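Local atomic coordinates of thermostable monoacylglycerol lipase (Bacillus, PDB entry 4LHE), a protein that hydrolyses monoacylglycerols to glycerol and free fatty acids, acting as a thermostable lipase built on the alpha/beta-hydrolase fold. Residues Gly19-Leu24 against Thr90-Gly95; Pro33-Pro38 against Thr94-Gly99; Leu106-Pro111 against Lys178-Arg183; Val219-Ser224 against Pro235-Arg240. All blocks are in the same frame, centred on the assembly; numbering follows the deposited sequence.

Interaction 1 of 4, residues Gly19-Leu24 against Thr90-Gly95; sequences GPVGVL and TIFVTG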
loop_
_atom_site.group_PDB
_atom_site.type_symbol
_atom_site.label_atom_id
_atom_site.label_comp_id
_atom_site.label_asym_id
_atom_site.label_seq_id
_atom_site.Cartn_x
_atom_site.Cartn_y
_atom_site.Cartn_z
ATOM N N GLY A 19 16.593 -8.080 -12.861
ATOM C CA GLY A 19 17.204 -9.304 -12.377
ATOM C C GLY A 19 16.055 -10.149 -11.874
ATOM O O GLY A 19 14.898 -9.716 -11.886
ATOM N N PRO A 20 16.377 -11.356 -11.391
ATOM C CA PRO A 20 15.443 -12.423 -11.017
ATOM C C PRO A 20 14.770 -12.176 -9.679
ATOM O O PRO A 20 13.864 -12.921 -9.323
ATOM C CB PRO A 20 16.350 -13.644 -10.926
ATOM C CG PRO A 20 17.638 -13.077 -10.443
ATOM C CD PRO A 20 17.776 -11.770 -11.188
ATOM N N VAL A 21 15.201 -11.153 -8.946
ATOM C CA VAL A 21 14.467 -10.743 -7.758
ATOM C C VAL A 21 13.468 -9.620 -8.098
ATOM O O VAL A 21 13.834 -8.639 -8.755
ATOM C CB VAL A 21 15.407 -10.279 -6.648
ATOM C CG1 VAL A 21 14.591 -9.921 -5.415
ATOM C CG2 VAL A 21 16.395 -11.386 -6.308
ATOM N N GLY A 22 12.223 -9.764 -7.648
ATOM C CA GLY A 22 11.170 -8.819 -7.996
ATOM C C GLY A 22 10.584 -8.072 -6.815
ATOM O O GLY A 22 10.515 -8.592 -5.706
ATOM N N VAL A 23 10.189 -6.826 -7.045
ATOM C CA VAL A 23 9.468 -6.081 -6.030
ATOM C C VAL A 23 8.121 -5.595 -6.579
ATOM O O VAL A 23 8.067 -4.877 -7.586
ATOM C CB VAL A 23 10.268 -4.871 -5.492
ATOM C CG1 VAL A 23 9.530 -4.269 -4.320
ATOM C CG2 VAL A 23 11.655 -5.294 -5.039
ATOM N N LEU A 24 7.045 -5.997 -5.906
ATOM C CA LEU A 24 5.699 -5.494 -6.191
ATOM C C LEU A 24 5.447 -4.319 -5.246
ATOM O O LEU A 24 5.621 -4.469 -4.025
ATOM C CB LEU A 24 4.678 -6.600 -5.893
ATOM C CG LEU A 24 3.210 -6.289 -6.150
ATOM C CD1 LEU A 24 3.011 -6.066 -7.602
ATOM C CD2 LEU A 24 2.310 -7.434 -5.659
ATOM N N THR A 90 12.149 -14.830 -6.981
ATOM C CA THR A 90 12.047 -14.316 -5.623
ATOM C C THR A 90 11.134 -13.092 -5.682
ATOM O O THR A 90 11.277 -12.237 -6.570
ATOM C CB THR A 90 13.436 -13.898 -5.099
ATOM O OG1 THR A 90 14.365 -14.980 -5.278
ATOM C CG2 THR A 90 13.381 -13.515 -3.621
ATOM N N ILE A 91 10.182 -13.000 -4.760
ATOM C CA ILE A 91 9.252 -11.879 -4.800
ATOM C C ILE A 91 9.147 -11.223 -3.430
ATOM O O ILE A 91 8.959 -11.907 -2.419
ATOM C CB ILE A 91 7.871 -12.338 -5.291
ATOM C CG1 ILE A 91 7.927 -12.669 -6.793
ATOM C CG2 ILE A 91 6.846 -11.291 -5.022
ATOM C CD1 ILE A 91 6.620 -13.171 -7.366
ATOM N N PHE A 92 9.308 -9.900 -3.396
ATOM C CA PHE A 92 8.994 -9.127 -2.204
ATOM C C PHE A 92 7.834 -8.198 -2.492
ATOM O O PHE A 92 7.663 -7.757 -3.634
ATOM C CB PHE A 92 10.184 -8.260 -1.823
ATOM C CG PHE A 92 11.380 -9.037 -1.424
ATOM C CD1 PHE A 92 11.405 -9.711 -0.209
ATOM C CD2 PHE A 92 12.498 -9.074 -2.252
ATOM C CE1 PHE A 92 12.541 -10.437 0.173
ATOM C CE2 PHE A 92 13.621 -9.787 -1.878
ATOM C CZ PHE A 92 13.641 -10.471 -0.668
ATOM N N VAL A 93 7.053 -7.884 -1.463
ATOM C CA VAL A 93 5.919 -6.983 -1.631
ATOM C C VAL A 93 6.048 -5.827 -0.626
ATOM O O VAL A 93 6.451 -6.040 0.519
ATOM C CB VAL A 93 4.572 -7.739 -1.485
ATOM C CG1 VAL A 93 3.386 -6.839 -1.861
ATOM C CG2 VAL A 93 4.584 -9.028 -2.367
ATOM N N THR A 94 5.763 -4.609 -1.088
ATOM C CA THR A 94 5.750 -3.429 -0.225
ATOM C C THR A 94 4.570 -2.538 -0.621
ATOM O O THR A 94 4.109 -2.545 -1.770
ATOM C CB THR A 94 7.073 -2.641 -0.287
ATOM O OG1 THR A 94 7.036 -1.556 0.651
ATOM C CG2 THR A 94 7.324 -2.067 -1.698
ATOM N N GLY A 95 4.039 -1.786 0.327
ATOM C CA GLY A 95 2.928 -0.930 -0.027
ATOM C C GLY A 95 2.621 0.069 1.053
ATOM O O GLY A 95 2.939 -0.164 2.218
#

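Interaction 2 of 4, residues Pro33-Pro38 against Thr94-Gly99; sequences PHSMRP and TGLSMG. With SO4 (sulfate ion), chain D.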
loop_
_atom_site.group_PDB
_atom_site.type_symbol
_atom_site.label_atom_id
_atom_site.label_comp_id
_atom_site.label_asym_id
_atom_site.label_seq_id
_atom_site.Cartn_x
_atom_site.Cartn_y
_atom_site.Cartn_z
ATOM N N PRO A 33 -0.134 5.278 -8.400
ATOM C CA PRO A 33 1.293 4.930 -8.422
ATOM C C PRO A 33 2.263 6.074 -8.097
ATOM O O PRO A 33 3.427 5.803 -7.782
ATOM C CB PRO A 33 1.491 4.473 -9.881
ATOM C CG PRO A 33 0.226 3.770 -10.176
ATOM C CD PRO A 33 -0.858 4.605 -9.499
ATOM N N HIS A 34 1.824 7.330 -8.160
ATOM C CA HIS A 34 2.745 8.441 -7.863
ATOM C C HIS A 34 3.411 8.309 -6.481
ATOM O O HIS A 34 4.622 8.510 -6.341
ATOM C CB HIS A 34 2.018 9.789 -8.013
ATOM C CG HIS A 34 2.874 10.987 -7.719
ATOM N ND1 HIS A 34 3.899 11.396 -8.548
ATOM C CD2 HIS A 34 2.843 11.867 -6.693
ATOM C CE1 HIS A 34 4.458 12.484 -8.045
ATOM N NE2 HIS A 34 3.843 12.787 -6.917
ATOM N N SER A 35 2.626 7.960 -5.462
ATOM C CA SER A 35 3.154 7.828 -4.105
ATOM C C SER A 35 4.241 6.741 -3.978
ATOM O O SER A 35 5.104 6.802 -3.077
ATOM C CB SER A 35 2.010 7.544 -3.129
ATOM O OG SER A 35 1.510 6.225 -3.330
ATOM N N MET A 36 4.223 5.754 -4.872
ATOM C CA MET A 36 5.198 4.657 -4.790
ATOM C C MET A 36 6.330 4.735 -5.813
ATOM O O MET A 36 7.289 3.992 -5.705
ATOM C CB MET A 36 4.513 3.281 -4.910
ATOM C CG MET A 36 3.438 3.000 -3.867
ATOM S SD MET A 36 4.052 2.999 -2.173
ATOM C CE MET A 36 4.813 1.375 -2.064
ATOM N N ARG A 37 6.232 5.627 -6.791
ATOM C CA ARG A 37 7.226 5.693 -7.866
ATOM C C ARG A 37 8.687 5.960 -7.443
ATOM O O ARG A 37 9.613 5.422 -8.065
ATOM C CB ARG A 37 6.791 6.713 -8.942
ATOM C CG ARG A 37 7.724 6.751 -10.163
ATOM C CD ARG A 37 7.235 7.714 -11.247
ATOM N NE ARG A 37 5.789 7.652 -11.377
ATOM C CZ ARG A 37 5.128 6.862 -12.218
ATOM N NH1 ARG A 37 5.792 6.065 -13.044
ATOM N NH2 ARG A 37 3.789 6.878 -12.223
ATOM N N PRO A 38 8.913 6.794 -6.412
ATOM C CA PRO A 38 10.344 6.979 -6.120
ATOM C C PRO A 38 10.984 5.717 -5.565
ATOM O O PRO A 38 12.161 5.467 -5.828
ATOM C CB PRO A 38 10.352 8.083 -5.062
ATOM C CG PRO A 38 9.144 8.885 -5.375
ATOM C CD PRO A 38 8.095 7.867 -5.827
ATOM N N THR A 94 5.763 -4.609 -1.088
ATOM C CA THR A 94 5.750 -3.429 -0.225
ATOM C C THR A 94 4.570 -2.538 -0.621
ATOM O O THR A 94 4.109 -2.545 -1.770
ATOM C CB THR A 94 7.073 -2.641 -0.287
ATOM O OG1 THR A 94 7.036 -1.556 0.651
ATOM C CG2 THR A 94 7.324 -2.067 -1.698
ATOM N N GLY A 95 4.039 -1.786 0.327
ATOM C CA GLY A 95 2.928 -0.930 -0.027
ATOM C C GLY A 95 2.621 0.069 1.053
ATOM O O GLY A 95 2.939 -0.164 2.218
ATOM N N LEU A 96 1.986 1.167 0.659
ATOM C CA LEU A 96 1.642 2.241 1.577
ATOM C C LEU A 96 0.183 2.174 2.038
ATOM O O LEU A 96 -0.729 2.069 1.217
ATOM C CB LEU A 96 1.892 3.584 0.893
ATOM C CG LEU A 96 1.454 4.825 1.660
ATOM C CD1 LEU A 96 2.300 4.997 2.926
ATOM C CD2 LEU A 96 1.568 6.040 0.745
ATOM N N SER A 97 -0.033 2.250 3.348
ATOM C CA SER A 97 -1.386 2.327 3.893
ATOM C C SER A 97 -2.166 1.173 3.257
ATOM O O SER A 97 -1.625 0.059 3.191
ATOM C CB SER A 97 -1.993 3.696 3.624
ATOM O OG SER A 97 -3.189 3.853 4.385
ATOM N N MET A 98 -3.395 1.397 2.769
ATOM C CA MET A 98 -4.108 0.321 2.053
ATOM C C MET A 98 -3.236 -0.591 1.173
ATOM O O MET A 98 -3.516 -1.784 1.006
ATOM C CB MET A 98 -5.321 0.799 1.237
ATOM C CG MET A 98 -6.213 -0.370 0.786
ATOM S SD MET A 98 -7.600 -0.034 -0.333
ATOM C CE MET A 98 -6.732 0.263 -1.858
ATOM N N GLY A 99 -2.175 -0.038 0.602
ATOM C CA GLY A 99 -1.260 -0.878 -0.164
ATOM C C GLY A 99 -0.534 -1.805 0.788
ATOM O O GLY A 99 -0.104 -2.915 0.416
HETATM S S SO4 D . -4.101 5.869 1.891
HETATM O O1 SO4 D . -5.056 6.486 0.974
HETATM O O2 SO4 D . -2.724 6.134 1.425
HETATM O O3 SO4 D . -4.265 6.459 3.220
HETATM O O4 SO4 D . -4.409 4.439 1.955
#

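Interaction 3 of 4, residues Leu106-Pro111 against Lys178-Arg183; sequences LAEHHP and KAKLDR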
loop_
_atom_site.group_PDB
_atom_site.type_symbol
_atom_site.label_atom_id
_atom_site.label_comp_id
_atom_site.label_asym_id
_atom_site.label_seq_id
_atom_site.Cartn_x
_atom_site.Cartn_y
_atom_site.Cartn_z
ATOM N N LEU A 106 -1.858 -10.340 0.433
ATOM C CA LEU A 106 -1.202 -11.184 -0.554
ATOM C C LEU A 106 -0.265 -12.190 0.101
ATOM O O LEU A 106 -0.140 -13.329 -0.363
ATOM C CB LEU A 106 -0.430 -10.313 -1.540
ATOM C CG LEU A 106 -0.591 -10.636 -3.015
ATOM C CD1 LEU A 106 -1.946 -10.177 -3.494
ATOM C CD2 LEU A 106 0.517 -9.963 -3.808
ATOM N N ALA A 107 0.394 -11.771 1.178
ATOM C CA ALA A 107 1.283 -12.665 1.907
ATOM C C ALA A 107 0.463 -13.811 2.525
ATOM O O ALA A 107 0.909 -14.965 2.558
ATOM C CB ALA A 107 2.064 -11.890 2.981
ATOM N N GLU A 108 -0.743 -13.485 3.000
ATOM C CA GLU A 108 -1.672 -14.486 3.535
ATOM C C GLU A 108 -2.096 -15.537 2.505
ATOM O O GLU A 108 -2.414 -16.676 2.862
ATOM C CB GLU A 108 -2.917 -13.798 4.116
ATOM C CG GLU A 108 -2.618 -12.977 5.349
ATOM C CD GLU A 108 -3.706 -12.002 5.694
ATOM O OE1 GLU A 108 -4.723 -11.963 4.982
ATOM O OE2 GLU A 108 -3.557 -11.279 6.692
ATOM N N HIS A 109 -2.108 -15.157 1.233
ATOM C CA HIS A 109 -2.581 -16.052 0.184
ATOM C C HIS A 109 -1.458 -16.741 -0.587
ATOM O O HIS A 109 -1.693 -17.754 -1.259
ATOM C CB HIS A 109 -3.508 -15.302 -0.780
ATOM C CG HIS A 109 -4.859 -15.003 -0.212
ATOM N ND1 HIS A 109 -5.039 -14.284 0.949
ATOM C CD2 HIS A 109 -6.102 -15.321 -0.653
ATOM C CE1 HIS A 109 -6.331 -14.174 1.205
ATOM N NE2 HIS A 109 -6.997 -14.797 0.247
ATOM N N HIS A 110 -0.246 -16.196 -0.498
ATOM C CA HIS A 110 0.916 -16.765 -1.183
ATOM C C HIS A 110 2.172 -16.796 -0.280
ATOM O O HIS A 110 3.002 -15.882 -0.345
ATOM C CB HIS A 110 1.285 -15.941 -2.441
ATOM C CG HIS A 110 0.169 -15.741 -3.428
ATOM N ND1 HIS A 110 -0.137 -16.665 -4.407
ATOM C CD2 HIS A 110 -0.661 -14.687 -3.637
ATOM C CE1 HIS A 110 -1.137 -16.210 -5.145
ATOM N NE2 HIS A 110 -1.473 -15.012 -4.697
ATOM N N PRO A 111 2.326 -17.824 0.573
ATOM C CA PRO A 111 3.616 -17.851 1.291
ATOM C C PRO A 111 4.878 -18.221 0.472
ATOM O O PRO A 111 5.946 -18.420 1.055
ATOM C CB PRO A 111 3.368 -18.841 2.443
ATOM C CG PRO A 111 2.048 -19.506 2.143
ATOM C CD PRO A 111 1.270 -18.542 1.309
ATOM N N LYS A 178 -6.850 -8.531 8.687
ATOM C CA LYS A 178 -6.470 -8.649 10.087
ATOM C C LYS A 178 -6.778 -10.046 10.638
ATOM O O LYS A 178 -5.980 -10.625 11.378
ATOM C CB LYS A 178 -7.217 -7.602 10.899
ATOM C CG LYS A 178 -6.956 -7.669 12.385
ATOM C CD LYS A 178 -7.882 -6.690 13.073
ATOM C CE LYS A 178 -7.556 -6.523 14.540
ATOM N NZ LYS A 178 -8.078 -5.209 15.022
ATOM N N ALA A 179 -7.934 -10.583 10.259
ATOM C CA ALA A 179 -8.354 -11.908 10.709
ATOM C C ALA A 179 -7.332 -12.981 10.347
ATOM O O ALA A 179 -7.124 -13.942 11.099
ATOM C CB ALA A 179 -9.719 -12.258 10.120
ATOM N N LYS A 180 -6.688 -12.810 9.197
ATOM C CA LYS A 180 -5.828 -13.850 8.665
ATOM C C LYS A 180 -4.332 -13.569 8.780
ATOM O O LYS A 180 -3.565 -14.167 8.039
ATOM C CB LYS A 180 -6.178 -14.111 7.199
ATOM C CG LYS A 180 -7.589 -14.621 6.961
ATOM C CD LYS A 180 -7.717 -16.076 7.377
ATOM C CE LYS A 180 -8.622 -16.243 8.600
ATOM N NZ LYS A 180 -10.052 -16.455 8.225
ATOM N N LEU A 181 -3.916 -12.698 9.702
ATOM C CA LEU A 181 -2.489 -12.369 9.873
ATOM C C LEU A 181 -1.613 -13.598 10.119
ATOM O O LEU A 181 -0.506 -13.718 9.579
ATOM C CB LEU A 181 -2.296 -11.342 10.996
ATOM C CG LEU A 181 -2.743 -9.923 10.623
ATOM C CD1 LEU A 181 -2.621 -8.939 11.772
ATOM C CD2 LEU A 181 -1.950 -9.427 9.402
ATOM N N ASP A 182 -2.134 -14.521 10.922
ATOM C CA ASP A 182 -1.456 -15.771 11.263
ATOM C C ASP A 182 -1.017 -16.595 10.043
ATOM O O ASP A 182 -0.121 -17.438 10.146
ATOM C CB ASP A 182 -2.389 -16.599 12.148
ATOM C CG ASP A 182 -3.764 -16.764 11.531
ATOM O OD1 ASP A 182 -4.639 -15.890 11.759
ATOM O OD2 ASP A 182 -3.961 -17.758 10.801
ATOM N N ARG A 183 -1.644 -16.354 8.894
ATOM C CA ARG A 183 -1.263 -17.025 7.645
ATOM C C ARG A 183 0.100 -16.556 7.115
ATOM O O ARG A 183 0.710 -17.224 6.277
ATOM C CB ARG A 183 -2.323 -16.787 6.558
ATOM C CG ARG A 183 -3.787 -17.047 6.975
ATOM C CD ARG A 183 -4.202 -18.513 6.814
ATOM N NE ARG A 183 -5.658 -18.708 6.900
ATOM C CZ ARG A 183 -6.310 -19.093 8.000
ATOM N NH1 ARG A 183 -5.641 -19.327 9.124
ATOM N NH2 ARG A 183 -7.634 -19.248 7.980
#

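Interaction 4 of 4, residues Val219-Ser224 against Pro235-Arg240; sequences VRLRNS and PMIIER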
loop_
_atom_site.group_PDB
_atom_site.type_symbol
_atom_site.label_atom_id
_atom_site.label_comp_id
_atom_site.label_asym_id
_atom_site.label_seq_id
_atom_site.Cartn_x
_atom_site.Cartn_y
_atom_site.Cartn_z
ATOM N N VAL A 219 10.180 -0.560 12.335
ATOM C CA VAL A 219 11.048 0.592 12.142
ATOM C C VAL A 219 10.241 1.888 12.213
ATOM O O VAL A 219 9.281 2.096 11.445
ATOM C CB VAL A 219 11.859 0.468 10.824
ATOM C CG1 VAL A 219 12.661 1.725 10.545
ATOM C CG2 VAL A 219 12.786 -0.735 10.906
ATOM N N ARG A 220 10.619 2.742 13.160
ATOM C CA ARG A 220 9.942 4.020 13.380
ATOM C C ARG A 220 10.484 5.128 12.472
ATOM O O ARG A 220 11.701 5.288 12.316
ATOM C CB ARG A 220 10.038 4.441 14.853
ATOM C CG ARG A 220 9.382 3.455 15.823
ATOM C CD ARG A 220 8.611 4.193 16.913
ATOM N NE ARG A 220 7.293 3.596 17.146
ATOM C CZ ARG A 220 6.138 4.059 16.651
ATOM N NH1 ARG A 220 6.113 5.148 15.884
ATOM N NH2 ARG A 220 4.995 3.429 16.930
ATOM N N LEU A 221 9.564 5.860 11.847
ATOM C CA LEU A 221 9.899 6.962 10.964
ATOM C C LEU A 221 9.590 8.257 11.700
ATOM O O LEU A 221 8.422 8.564 11.975
ATOM C CB LEU A 221 9.087 6.873 9.669
ATOM C CG LEU A 221 9.305 5.598 8.841
ATOM C CD1 LEU A 221 8.389 5.545 7.607
ATOM C CD2 LEU A 221 10.782 5.483 8.425
ATOM N N ARG A 222 10.634 9.025 11.999
ATOM C CA ARG A 222 10.505 10.151 12.929
ATOM C C ARG A 222 10.211 11.509 12.300
ATOM O O ARG A 222 9.757 12.426 12.998
ATOM C CB ARG A 222 11.750 10.242 13.817
ATOM C CG ARG A 222 11.511 9.767 15.240
ATOM C CD ARG A 222 12.349 8.553 15.657
ATOM N NE ARG A 222 11.677 7.877 16.769
ATOM C CZ ARG A 222 12.222 6.957 17.556
ATOM N NH1 ARG A 222 13.479 6.572 17.377
ATOM N NH2 ARG A 222 11.493 6.418 18.525
ATOM N N ASN A 223 10.458 11.643 10.997
ATOM C CA ASN A 223 10.270 12.930 10.322
ATOM C C ASN A 223 9.214 12.874 9.209
ATOM O O ASN A 223 9.307 13.603 8.226
ATOM C CB ASN A 223 11.607 13.425 9.751
ATOM C CG ASN A 223 11.645 14.944 9.549
ATOM O OD1 ASN A 223 10.799 15.683 10.072
ATOM N ND2 ASN A 223 12.631 15.409 8.783
ATOM N N SER A 224 8.213 12.014 9.363
ATOM C CA SER A 224 7.220 11.834 8.310
ATOM C C SER A 224 5.828 11.711 8.864
ATOM O O SER A 224 5.628 11.149 9.936
ATOM C CB SER A 224 7.515 10.565 7.504
ATOM O OG SER A 224 8.726 10.681 6.798
ATOM N N PRO A 235 14.270 8.591 1.763
ATOM C CA PRO A 235 15.537 7.881 1.531
ATOM C C PRO A 235 15.798 6.768 2.558
ATOM O O PRO A 235 16.359 5.717 2.212
ATOM C CB PRO A 235 16.590 8.989 1.670
ATOM C CG PRO A 235 15.828 10.283 1.511
ATOM C CD PRO A 235 14.488 10.016 2.089
ATOM N N MET A 236 15.385 6.984 3.803
ATOM C CA MET A 236 15.509 5.959 4.830
ATOM C C MET A 236 14.663 4.707 4.493
ATOM O O MET A 236 15.130 3.570 4.614
ATOM C CB MET A 236 15.135 6.545 6.197
ATOM C CG MET A 236 15.031 5.508 7.293
ATOM S SD MET A 236 14.799 6.178 8.952
ATOM C CE MET A 236 15.124 4.687 9.908
ATOM N N ILE A 237 13.434 4.915 4.041
ATOM C CA ILE A 237 12.609 3.792 3.588
ATOM C C ILE A 237 13.257 3.008 2.456
ATOM O O ILE A 237 13.241 1.773 2.451
ATOM C CB ILE A 237 11.223 4.268 3.114
ATOM C CG1 ILE A 237 10.471 4.947 4.264
ATOM C CG2 ILE A 237 10.408 3.086 2.563
ATOM C CD1 ILE A 237 9.130 5.606 3.812
ATOM N N ILE A 238 13.817 3.725 1.485
ATOM C CA ILE A 238 14.451 3.085 0.347
ATOM C C ILE A 238 15.701 2.285 0.760
ATOM O O ILE A 238 15.871 1.134 0.352
ATOM C CB ILE A 238 14.778 4.120 -0.762
ATOM C CG1 ILE A 238 13.493 4.530 -1.511
ATOM C CG2 ILE A 238 15.812 3.557 -1.730
ATOM C CD1 ILE A 238 13.606 5.833 -2.343
ATOM N N GLU A 239 16.557 2.893 1.575
ATOM C CA GLU A 239 17.832 2.291 1.977
ATOM C C GLU A 239 17.631 1.085 2.913
ATOM O O GLU A 239 18.307 0.058 2.775
ATOM C CB GLU A 239 18.727 3.383 2.611
ATOM C CG GLU A 239 19.994 2.913 3.316
ATOM C CD GLU A 239 20.823 4.081 3.886
ATOM O OE1 GLU A 239 20.302 5.228 3.951
ATOM O OE2 GLU A 239 22.000 3.848 4.260
ATOM N N ARG A 240 16.680 1.189 3.842
ATOM C CA ARG A 240 16.379 0.066 4.729
ATOM C C ARG A 240 15.691 -1.088 4.000
ATOM O O ARG A 240 15.897 -2.253 4.347
ATOM C CB ARG A 240 15.535 0.521 5.926
ATOM C CG ARG A 240 16.308 1.323 6.954
ATOM C CD ARG A 240 17.143 0.420 7.873
ATOM N NE ARG A 240 16.975 0.816 9.271
ATOM C CZ ARG A 240 16.443 0.035 10.202
ATOM N NH1 ARG A 240 16.047 -1.194 9.885
ATOM N NH2 ARG A 240 16.308 0.477 11.444
#

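Interaction 1 of 4, residues Gly19-Leu24 against Thr90-Gly95
Val21 to Leu24 run beside Thr90 to Val93 as neighbouring parallel strands of the central sheet of the alpha/beta-hydrolase fold, the axes of 21-24 and 90-95 approaching to 4.7 Å. Their backbones are laced by four bonds, Gly22 N to Thr90 O, Phe92 N to Gly22 O, Leu24 N to Phe92 O and Thr94 N to Leu24 O, each 2.9 Å long, while Thr90 N reaches Pro20 O only weakly. Phe92 carries much of the side-chain contact. Its CB lies 3.9 Å from Gly22 O, and CG, anti to the carbonyl carbon and beside the backbone N (chi1 -65°), starts the ring on the face of the sheet shared with Val21. Farther out, CD2 and then CE2 pass Val21 CG1, which approaches the ring edge near its plane, 3.7 Å from CE2. The same ring meets that of Phe245. On the opposite face of the sheet Leu24 and Val93 lie side by side, CD2 of Leu24 being 4.0 Å from CG1 of Val93, and helices 70-87 and 98-109 cover this apolar layer. Thr94 turns OG1 to Val117 O on the next strand. Its methyl CG2 packs 4.1 Å from Val23 CG1.

Interaction 2 of 4, residues Pro33-Pro38 against Thr94-Gly99
Met36 drives its thioether tip against the end of strand 90-96, where the chain runs Gly95-Leu96-Ser97-Met98-Gly99, the GxSxG pattern of a nucleophile elbow. The dense part of the contact is apolar. Met36 is bent at both chi2 and chi3 (-61° and -79°), which brings CE to 3.6 Å from Gly95 CA and lays SD 3.8 Å from Leu96 CB, the two side chains crossing obliquely. CE also lies 4.0 Å from the carbonyl oxygen of Thr94. Leu25 and Leu52, on neighbouring strands of the sheet, also pack on Met36. At Gly95 a CB would collide with Gly99 O, consistent with the sharp strand-to-helix turn.

Ser35 makes a slacker contact, its OG standing 4.1 Å from Leu96 CD2. Beyond Leu96 the character changes: Ser97, partly exposed, turns to a sulfate ion, probably from the crystallisation liquor. Ser97 OG donates to sulfate O4 over 2.8 Å, and Met98 N adds a weak bond to the same oxygen at 3.3 Å. Phe29 N, Thr30 N and His226 NE2 grip the anion too. Backbone N-H groups and the probable nucleophile thus converge on one anion, which suggests that the sulfate marks the active site, with Met98 N placed as in the oxyanion hole of related hydrolases.

Interaction 3 of 4, residues Leu106-Pro111 against Lys178-Arg183
Glu108, near the end of helix 98-109, leans its extended side chain against the backbone of Lys180 and Leu181. The C-terminal end of its helix here packs on the 3-10 segment 181-183 that follows helix 164-179, which joins the two helix ends. Lys180 comes first. Its carbonyl oxygen lies 3.1 Å from Glu108 CG and 3.2 Å from OE2, two acceptors side by side, while Arg183 N supplies that carbonyl with a hydrogen bond of its own turn. The Lys180 side chain crosses Glu108 at about a right angle, CB standing 3.4 Å from OE1, and then bends away. At Leu181 the backbone N is 3.3 Å from Glu108 OE2, but the angle is too poor for a hydrogen bond. Leu181 CD2 adds an apolar neighbour 3.7 Å from the same oxygen. Asp182 turns its own OD2 to Arg183 NH1 in a salt bridge, and its carbonyl oxygen accepts from Ser212 OG.

Arg183 closes the walk, with CB 3.9 Å from Glu108 CB and 3.7 Å from Glu108 O. Its guanidinium leads away from Glu108 and pairs with Asp182. Ile184, next in the chain, packs on both Ala107 and Glu108. An alanine in place of Glu108 would probably open a gap beside the Lys180 carbonyl and Leu181 CD2, while the backbone and CB would still meet Arg183. With a carbonyl oxygen and a methyl close to the carboxylate of this buried residue, the pKa of Glu108 may be raised.

Interaction 4 of 4, residues Val219-Ser224 against Pro235-Arg240
Val219 and Arg240 meet tip to tip: Val219 CG2 lies 3.4 Å from Arg240 NH1, and CG1 sits over one face of the guanidinium, offset toward its rim. Met236 reaches the same valine, its CE 3.9 Å from CG1. This side chain is fully extended (chi2 173°, chi3 -167°), and its SD, one atom short of the tip, passes 4.1 Å from Leu221 CD2. The other leucine methyl, CD1, touches Ile237 CD1 at 3.9 Å, the two side chains crossing at about a right angle.

Strand 216-221, outermost in the main sheet, thus receives helix 234-247; residues 235-240 of the helix run nearly antiparallel to strand residues 219-221, at 160°, as strand and following helix do in this fold. Backbone bonds to Ile190, Val192 and Asp194 fix Val219 and Leu221 in the sheet, while Ile237 is backed by Leu39 of helix 37-45. Arg220, between the two, points away from the helix and forms a salt bridge with Asp194, to which Arg222 also binds.

Arg240 has a long, weak ion pair with Glu217. An alanine here would probably leave Val219 CG2 without its guanidinium neighbour and Glu217 without that distant positive mate. The interface is held by methyl, thioether and flat guanidinium surfaces with no hydrogen bond across it, and the charged end of Arg240 lies at the border of this apolar layer.

Overall arrangement
Interactions 1, 2 and 3 are buried, the third with exposed Arg183 at its border; interaction 4 is partly buried. The first two share Thr94 and Gly95 of strand 90-96. Interaction 1 is bound by backbone hydrogen bonds in the middle of the sheet; interaction 2, at the end of that strand, rests on thioether packing beside an anion site. Interaction 3 uses the far end of helix 98-109, where a carboxylate faces backbone without a hydrogen bond, and touches interaction 1 through Leu24 and Leu106. Interaction 4, at the sheet's outer strand, meets interaction 2 where Pro38 packs on Ile238; its apolar layer ends in a guanidinium. Interactions 3 and 4 are the most separated, their centres about 25 Å apart.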